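Local structure of uracil-DNA glycosylase (6LYJ) at residues F129-Q143 with R244-L255. The protein belongs to the uracil-DNA glycosylase superfamily, with an alpha/beta fold in which helices surround a central four-stranded parallel sheet. Sequence-based numbering, arbitrary orientation.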
ATOM      1  N   PHE A 129     -16.861   6.421  13.875  1.00 39.35           N
ATOM      2  CA  PHE A 129     -16.271   6.554  12.549  1.00 34.31           C
ATOM      3  C   PHE A 129     -17.258   6.143  11.465  1.00 38.73           C
ATOM      4  O   PHE A 129     -17.830   5.048  11.515  1.00 40.78           O
ATOM      5  CB  PHE A 129     -14.994   5.723  12.417  1.00 29.19           C
ATOM      6  CG  PHE A 129     -14.327   5.858  11.073  1.00 24.84           C
ATOM      7  CD1 PHE A 129     -14.660   5.012  10.024  1.00 24.99           C
ATOM      8  CD2 PHE A 129     -13.379   6.844  10.855  1.00 24.63           C
ATOM      9  CE1 PHE A 129     -14.054   5.144   8.784  1.00 19.50           C
ATOM     10  CE2 PHE A 129     -12.765   6.978   9.617  1.00 24.64           C
ATOM     11  CZ  PHE A 129     -13.106   6.128   8.582  1.00 20.22           C
ATOM     12  N   SER A 130     -17.456   7.028  10.492  1.00 35.57           N
ATOM     13  CA  SER A 130     -18.248   6.767   9.307  1.00 34.76           C
ATOM     14  C   SER A 130     -17.350   6.893   8.082  1.00 29.81           C
ATOM     15  O   SER A 130     -16.667   7.917   7.932  1.00 30.32           O
ATOM     16  CB  SER A 130     -19.427   7.747   9.203  1.00 42.43           C
ATOM     17  OG  SER A 130     -20.075   7.632   7.950  1.00 48.95           O
ATOM     18  N   PRO A 131     -17.284   5.883   7.219  1.00 30.00           N
ATOM     19  CA  PRO A 131     -16.376   5.944   6.059  1.00 29.09           C
ATOM     20  C   PRO A 131     -16.654   7.169   5.204  1.00 29.77           C
ATOM     21  O   PRO A 131     -17.804   7.423   4.815  1.00 32.72           O
ATOM     22  CB  PRO A 131     -16.693   4.649   5.298  1.00 28.75           C
ATOM     23  CG  PRO A 131     -17.154   3.707   6.366  1.00 29.17           C
ATOM     24  CD  PRO A 131     -17.924   4.560   7.349  1.00 30.24           C
ATOM     25  N   PRO A 132     -15.631   7.967   4.912  1.00 28.77           N
ATOM     26  CA  PRO A 132     -15.828   9.169   4.097  1.00 27.03           C
ATOM     27  C   PRO A 132     -15.886   8.841   2.611  1.00 29.17           C
ATOM     28  O   PRO A 132     -15.641   7.715   2.178  1.00 28.67           O
ATOM     29  CB  PRO A 132     -14.596  10.015   4.429  1.00 24.48           C
ATOM     30  CG  PRO A 132     -13.536   8.996   4.704  1.00 23.23           C
ATOM     31  CD  PRO A 132     -14.237   7.834   5.374  1.00 25.61           C
ATOM     32  N   ASP A 133     -16.209   9.870   1.827  1.00 32.39           N
ATOM     33  CA  ASP A 133     -16.262   9.782   0.374  1.00 38.29           C
ATOM     34  C   ASP A 133     -14.971  10.251  -0.286  1.00 36.07           C
ATOM     35  O   ASP A 133     -14.948  10.458  -1.505  1.00 39.81           O
ATOM     36  CB  ASP A 133     -17.444  10.593  -0.161  1.00 49.77           C
ATOM     37  CG  ASP A 133     -18.019  10.011  -1.436  1.00 62.88           C
ATOM     38  OD1 ASP A 133     -17.849   8.795  -1.666  1.00 67.59           O
ATOM     39  OD2 ASP A 133     -18.636  10.772  -2.213  1.00 69.12           O
ATOM     40  N   HIS A 134     -13.902  10.418   0.485  1.00 28.68           N
ATOM     41  CA  HIS A 134     -12.633  10.915  -0.022  1.00 21.39           C
ATOM     42  C   HIS A 134     -11.506  10.055   0.530  1.00 19.45           C
ATOM     43  O   HIS A 134     -11.693   9.270   1.461  1.00 22.44           O
ATOM     44  CB  HIS A 134     -12.431  12.383   0.377  1.00 17.88           C
ATOM     45  CG  HIS A 134     -12.301  12.585   1.856  1.00 20.42           C
ATOM     46  ND1 HIS A 134     -11.131  12.339   2.542  1.00 20.55           N
ATOM     47  CD2 HIS A 134     -13.207  12.968   2.787  1.00 23.57           C
ATOM     48  CE1 HIS A 134     -11.313  12.586   3.827  1.00 22.33           C
ATOM     49  NE2 HIS A 134     -12.564  12.973   4.002  1.00 24.90           N
ATOM     50  N   GLY A 135     -10.312  10.231  -0.029  1.00 17.17           N
ATOM     51  CA  GLY A 135      -9.172   9.468   0.437  1.00 18.49           C
ATOM     52  C   GLY A 135      -8.108  10.319   1.098  1.00 17.83           C
ATOM     53  O   GLY A 135      -6.940   9.925   1.159  1.00 16.29           O
ATOM     54  N   CYS A 136      -8.511  11.480   1.611  1.00 22.27           N
ATOM     55  CA  CYS A 136      -7.593  12.461   2.180  1.00 22.44           C
ATOM     56  C   CYS A 136      -7.335  12.143   3.646  1.00 22.96           C
ATOM     57  O   CYS A 136      -8.254  12.211   4.469  1.00 23.29           O
ATOM     58  CB  CYS A 136      -8.160  13.872   2.045  1.00 25.80           C
ATOM     59  SG  CYS A 136      -8.383  14.414   0.348  1.00 27.49           S
ATOM     60  N   LEU A 137      -6.090  11.805   3.972  1.00 20.25           N
ATOM     61  CA  LEU A 137      -5.704  11.466   5.335  1.00 18.68           C
ATOM     62  C   LEU A 137      -4.960  12.608   6.023  1.00 19.74           C
ATOM     63  O   LEU A 137      -4.280  12.378   7.029  1.00 19.03           O
ATOM     64  CB  LEU A 137      -4.859  10.191   5.345  1.00 12.28           C
ATOM     65  CG  LEU A 137      -5.544   8.969   4.723  1.00 15.49           C
ATOM     66  CD1 LEU A 137      -4.620   7.757   4.695  1.00 11.67           C
ATOM     67  CD2 LEU A 137      -6.833   8.657   5.482  1.00 15.87           C
ATOM     68  N   ASP A 138      -5.095  13.836   5.506  1.00 18.07           N
ATOM     69  CA  ASP A 138      -4.338  14.966   6.041  1.00 17.50           C
ATOM     70  C   ASP A 138      -4.573  15.159   7.536  1.00 18.05           C
ATOM     71  O   ASP A 138      -3.637  15.477   8.274  1.00 14.44           O
ATOM     72  CB  ASP A 138      -4.691  16.256   5.294  1.00 21.83           C
ATOM     73  CG  ASP A 138      -4.389  16.181   3.809  1.00 25.82           C
ATOM     74  OD1 ASP A 138      -4.155  15.068   3.297  1.00 27.61           O
ATOM     75  OD2 ASP A 138      -4.343  17.246   3.162  1.00 27.71           O
ATOM     76  N   ALA A 139      -5.817  15.001   7.998  1.00 18.99           N
ATOM     77  CA  ALA A 139      -6.121  15.230   9.412  1.00 20.03           C
ATOM     78  C   ALA A 139      -5.406  14.226  10.317  1.00 18.89           C
ATOM     79  O   ALA A 139      -4.926  14.584  11.407  1.00 23.04           O
ATOM     80  CB  ALA A 139      -7.633  15.185   9.636  1.00 20.16           C
ATOM     81  N   TRP A 140      -5.281  12.975   9.860  1.00 17.50           N
ATOM     82  CA  TRP A 140      -4.453  12.015  10.583  1.00 15.51           C
ATOM     83  C   TRP A 140      -3.017  12.500  10.670  1.00 16.32           C
ATOM     84  O   TRP A 140      -2.412  12.496  11.750  1.00 17.74           O
ATOM     85  CB  TRP A 140      -4.464  10.653   9.891  1.00 16.65           C
ATOM     86  CG  TRP A 140      -5.759   9.936   9.835  1.00 18.13           C
ATOM     87  CD1 TRP A 140      -6.974  10.384  10.258  1.00 18.76           C
ATOM     88  CD2 TRP A 140      -5.969   8.610   9.330  1.00 18.05           C
ATOM     89  NE1 TRP A 140      -7.933   9.422  10.036  1.00 18.98           N
ATOM     90  CE2 TRP A 140      -7.337   8.324   9.469  1.00 17.93           C
ATOM     91  CE3 TRP A 140      -5.125   7.638   8.772  1.00 18.63           C
ATOM     92  CZ2 TRP A 140      -7.890   7.107   9.068  1.00 17.41           C
ATOM     93  CZ3 TRP A 140      -5.676   6.427   8.373  1.00 18.29           C
ATOM     94  CH2 TRP A 140      -7.048   6.174   8.526  1.00 16.83           C
ATOM     95  N   ALA A 141      -2.448  12.917   9.532  1.00 13.41           N
ATOM     96  CA  ALA A 141      -1.057  13.353   9.531  1.00 16.69           C
ATOM     97  C   ALA A 141      -0.857  14.546  10.452  1.00 16.17           C
ATOM     98  O   ALA A 141       0.131  14.613  11.193  1.00 17.63           O
ATOM     99  CB  ALA A 141      -0.618  13.689   8.105  1.00 15.07           C
ATOM    100  N   SER A 142      -1.804  15.488  10.441  1.00 15.40           N
ATOM    101  CA  SER A 142      -1.702  16.655  11.304  1.00 17.79           C
ATOM    102  C   SER A 142      -1.787  16.276  12.773  1.00 18.57           C
ATOM    103  O   SER A 142      -1.256  17.005  13.615  1.00 20.03           O
ATOM    104  CB  SER A 142      -2.782  17.687  10.960  1.00 21.40           C
ATOM    105  OG  SER A 142      -2.613  18.192   9.645  1.00 22.04           O
ATOM    106  N   GLN A 143      -2.415  15.142  13.099  1.00 21.04           N
ATOM    107  CA  GLN A 143      -2.484  14.714  14.493  1.00 22.45           C
ATOM    108  C   GLN A 143      -1.307  13.835  14.911  1.00 22.87           C
ATOM    109  O   GLN A 143      -1.338  13.259  16.005  1.00 22.66           O
ATOM    110  CB  GLN A 143      -3.793  13.970  14.766  1.00 22.02           C
ATOM    111  CG  GLN A 143      -5.038  14.818  14.628  1.00 23.26           C
ATOM    112  CD  GLN A 143      -6.293  14.013  14.884  1.00 22.40           C
ATOM    113  OE1 GLN A 143      -6.560  13.611  16.018  1.00 22.06           O
ATOM    114  NE2 GLN A 143      -7.066  13.764  13.834  1.00 18.58           N
ATOM    115  N   ARG A 244      -3.332   6.470  25.254  1.00 25.86           N
ATOM    116  CA  ARG A 244      -3.929   6.873  26.522  1.00 27.25           C
ATOM    117  C   ARG A 244      -3.096   6.370  27.695  1.00 30.05           C
ATOM    118  O   ARG A 244      -2.857   7.105  28.660  1.00 31.73           O
ATOM    119  CB  ARG A 244      -5.360   6.350  26.637  1.00 27.48           C
ATOM    120  CG  ARG A 244      -6.046   6.788  27.929  1.00 30.13           C
ATOM    121  CD  ARG A 244      -7.531   6.436  27.972  1.00 29.90           C
ATOM    122  NE  ARG A 244      -7.781   5.019  27.724  1.00 30.59           N
ATOM    123  CZ  ARG A 244      -8.221   4.516  26.577  1.00 31.07           C
ATOM    124  NH1 ARG A 244      -8.430   3.212  26.463  1.00 26.77           N
ATOM    125  NH2 ARG A 244      -8.455   5.317  25.547  1.00 36.48           N
ATOM    126  N   GLU A 245      -2.642   5.116  27.620  1.00 30.48           N
ATOM    127  CA  GLU A 245      -1.811   4.548  28.679  1.00 32.06           C
ATOM    128  C   GLU A 245      -0.517   5.337  28.867  1.00 28.37           C
ATOM    129  O   GLU A 245      -0.030   5.482  29.995  1.00 31.42           O
ATOM    130  CB  GLU A 245      -1.515   3.081  28.366  1.00 37.87           C
ATOM    131  CG  GLU A 245      -0.488   2.424  29.270  1.00 47.60           C
ATOM    132  CD  GLU A 245      -0.000   1.097  28.718  1.00 56.08           C
ATOM    133  OE1 GLU A 245       1.200   0.793  28.878  1.00 59.25           O
ATOM    134  OE2 GLU A 245      -0.814   0.366  28.113  1.00 58.06           O
ATOM    135  N   LYS A 246       0.055   5.855  27.784  1.00 23.52           N
ATOM    136  CA  LYS A 246       1.309   6.592  27.866  1.00 24.59           C
ATOM    137  C   LYS A 246       1.103   8.082  28.121  1.00 31.73           C
ATOM    138  O   LYS A 246       2.078   8.842  28.103  1.00 33.56           O
ATOM    139  CB  LYS A 246       2.123   6.392  26.585  1.00 24.90           C
ATOM    140  CG  LYS A 246       2.561   4.955  26.340  1.00 24.64           C
ATOM    141  CD  LYS A 246       3.510   4.477  27.424  1.00 26.70           C
ATOM    142  CE  LYS A 246       4.079   3.104  27.092  1.00 29.56           C
ATOM    143  NZ  LYS A 246       5.106   2.680  28.087  1.00 31.90           N
ATOM    144  N   GLY A 247      -0.135   8.511  28.362  1.00 32.83           N
ATOM    145  CA  GLY A 247      -0.425   9.902  28.648  1.00 32.56           C
ATOM    146  C   GLY A 247      -0.397  10.827  27.455  1.00 30.93           C
ATOM    147  O   GLY A 247      -0.233  12.039  27.625  1.00 26.58           O
ATOM    148  N   LEU A 248      -0.548  10.297  26.247  1.00 30.78           N
ATOM    149  CA  LEU A 248      -0.551  11.095  25.033  1.00 30.72           C
ATOM    150  C   LEU A 248      -1.983  11.292  24.549  1.00 31.45           C
ATOM    151  O   LEU A 248      -2.873  10.494  24.852  1.00 32.82           O
ATOM    152  CB  LEU A 248       0.296  10.432  23.946  1.00 32.87           C
ATOM    153  CG  LEU A 248       1.752  10.166  24.343  1.00 37.26           C
ATOM    154  CD1 LEU A 248       2.525   9.542  23.195  1.00 34.52           C
ATOM    155  CD2 LEU A 248       2.429  11.445  24.823  1.00 41.28           C
ATOM    156  N   GLY A 249      -2.208  12.382  23.820  1.00 30.85           N
ATOM    157  CA  GLY A 249      -3.524  12.617  23.249  1.00 29.94           C
ATOM    158  C   GLY A 249      -3.859  11.575  22.193  1.00 29.51           C
ATOM    159  O   GLY A 249      -3.043  11.246  21.331  1.00 27.18           O
ATOM    160  N   GLU A 250      -5.085  11.060  22.259  1.00 28.98           N
ATOM    161  CA  GLU A 250      -5.521  10.058  21.298  1.00 26.58           C
ATOM    162  C   GLU A 250      -5.786  10.684  19.931  1.00 23.17           C
ATOM    163  O   GLU A 250      -6.020  11.889  19.795  1.00 23.51           O
ATOM    164  CB  GLU A 250      -6.786   9.349  21.790  1.00 25.90           C
ATOM    165  CG  GLU A 250      -6.654   8.714  23.164  1.00 29.52           C
ATOM    166  CD  GLU A 250      -7.911   7.975  23.597  1.00 31.24           C
ATOM    167  OE1 GLU A 250      -8.564   7.339  22.742  1.00 30.04           O
ATOM    168  OE2 GLU A 250      -8.246   8.034  24.797  1.00 32.02           O
ATOM    169  N   ILE A 251      -5.764   9.834  18.913  1.00 24.26           N
ATOM    170  CA  ILE A 251      -6.056  10.262  17.551  1.00 23.47           C
ATOM    171  C   ILE A 251      -7.567  10.282  17.366  1.00 26.84           C
ATOM    172  O   ILE A 251      -8.263   9.337  17.754  1.00 26.39           O
ATOM    173  CB  ILE A 251      -5.391   9.328  16.525  1.00 22.16           C
ATOM    174  CG1 ILE A 251      -3.908   9.098  16.847  1.00 19.38           C
ATOM    175  CG2 ILE A 251      -5.571   9.873  15.111  1.00 15.48           C
ATOM    176  CD1 ILE A 251      -3.056  10.356  16.829  1.00 18.45           C
ATOM    177  N   ASP A 252      -8.077  11.356  16.770  1.00 26.41           N
ATOM    178  CA  ASP A 252      -9.446  11.376  16.264  1.00 24.73           C
ATOM    179  C   ASP A 252      -9.370  10.890  14.820  1.00 21.40           C
ATOM    180  O   ASP A 252      -8.918  11.614  13.930  1.00 18.55           O
ATOM    181  CB  ASP A 252     -10.050  12.774  16.378  1.00 25.55           C
ATOM    182  CG  ASP A 252     -11.500  12.833  15.917  1.00 28.23           C
ATOM    183  OD1 ASP A 252     -12.017  11.832  15.379  1.00 30.05           O
ATOM    184  OD2 ASP A 252     -12.130  13.896  16.096  1.00 30.05           O
ATOM    185  N   TRP A 253      -9.766   9.637  14.600  1.00 20.50           N
ATOM    186  CA  TRP A 253      -9.640   9.000  13.295  1.00 17.25           C
ATOM    187  C   TRP A 253     -10.691   9.463  12.293  1.00 18.17           C
ATOM    188  O   TRP A 253     -10.648   9.024  11.139  1.00 17.47           O
ATOM    189  CB  TRP A 253      -9.709   7.475  13.450  1.00 20.21           C
ATOM    190  CG  TRP A 253      -8.594   6.913  14.281  1.00 21.80           C
ATOM    191  CD1 TRP A 253      -8.674   6.484  15.579  1.00 22.00           C
ATOM    192  CD2 TRP A 253      -7.228   6.742  13.887  1.00 18.39           C
ATOM    193  NE1 TRP A 253      -7.445   6.047  16.008  1.00 20.34           N
ATOM    194  CE2 TRP A 253      -6.540   6.194  14.990  1.00 16.83           C
ATOM    195  CE3 TRP A 253      -6.519   6.991  12.705  1.00 16.25           C
ATOM    196  CZ2 TRP A 253      -5.179   5.895  14.949  1.00 15.64           C
ATOM    197  CZ3 TRP A 253      -5.163   6.692  12.666  1.00 14.85           C
ATOM    198  CH2 TRP A 253      -4.511   6.148  13.781  1.00 17.42           C
ATOM    199  N   ARG A 254     -11.628  10.322  12.692  1.00 19.54           N
ATOM    200  CA  ARG A 254     -12.755  10.641  11.826  1.00 21.35           C
ATOM    201  C   ARG A 254     -12.310  11.493  10.644  1.00 22.12           C
ATOM    202  O   ARG A 254     -11.411  12.330  10.759  1.00 23.46           O
ATOM    203  CB  ARG A 254     -13.856  11.353  12.613  1.00 21.77           C
ATOM    204  CG  ARG A 254     -14.576  10.445  13.599  1.00 23.26           C
ATOM    205  CD  ARG A 254     -15.585  11.213  14.433  1.00 26.60           C
ATOM    206  NE  ARG A 254     -14.945  12.299  15.166  1.00 24.81           N
ATOM    207  CZ  ARG A 254     -15.599  13.302  15.741  1.00 27.88           C
ATOM    208  NH1 ARG A 254     -16.925  13.356  15.685  1.00 23.69           N
ATOM    209  NH2 ARG A 254     -14.925  14.248  16.383  1.00 28.19           N
ATOM    210  N   LEU A 255     -12.936  11.258   9.496  1.00 22.00           N
ATOM    211  CA  LEU A 255     -12.589  11.966   8.270  1.00 23.43           C
ATOM    212  C   LEU A 255     -13.819  12.593   7.626  1.00 26.63           C
ATOM    213  O   LEU A 255     -13.734  13.136   6.527  1.00 30.72           O
ATOM    214  CB  LEU A 255     -11.900  11.024   7.280  1.00 20.42           C
ATOM    215  CG  LEU A 255     -10.579  10.403   7.743  1.00 21.83           C
ATOM    216  CD1 LEU A 255     -10.323   9.094   7.034  1.00 16.54           C
ATOM    217  CD2 LEU A 255      -9.438  11.377   7.493  1.00 21.86           C
TER
HETATM  218  O   HOH W   1     -15.240   9.627   9.076  1.00 35.81           O
HETATM  219  O   HOH W   2      -5.087  13.957  18.289  1.00 22.99           O
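The side-chain amide of Gln143 bonds to both main-chain groups of Asp252: OE1 accepts from Asp252 N at 2.8 Å, while NE2 donates to Asp252 O at 2.8 Å. CG of Gln143 lies beside the backbone N (chi1 -65°) and the chain runs extended beyond it, carrying the amide to the tail; a water further links OE1 to Glu250 O. The carboxylate of Asp252, its CG anti to the backbone N, holds Arg254 side-on, NE to OD1 and NH2 to OD2, while Arg254 N closes an Asx turn on OD1. Trp140 NE1 donates to Trp253 O (3.0 Å), reaching it from above the carbonyl plane, and the edge of the Phe129 ring meets the same oxygen. At the chain end, His134 NE2 donates to Leu255 O (2.8 Å, N-H...O 162°). The imidazole is held at both nitrogens, since ND1 accepts from Cys136 N in the ring plane. A second water joins Ser130 O to Leu255 N.

Beneath these bonds, Trp253 points its CE3 edge at one face of Trp140, the six-membered rings 89° apart in tilt; Leu137 CD2 lies against the opposite face, toward its rim, and Ile251 CG2 sits over Trp253. Leu255 lodges among Pro132, Leu137 and Trp140, its CD1 3.7 Å from Trp140 CZ2. Helix 113-125 and strand 145-149 back this layer through Leu122 and Val145.

The C-terminal tail is thus fastened by Gln143, Trp140 and His134, which bond to main-chain groups of Asp252, Trp253 and Leu255, while the buried Trp140, Trp253 and Ile251 pack together and Leu255, partly exposed, closes the end of that apolar layer.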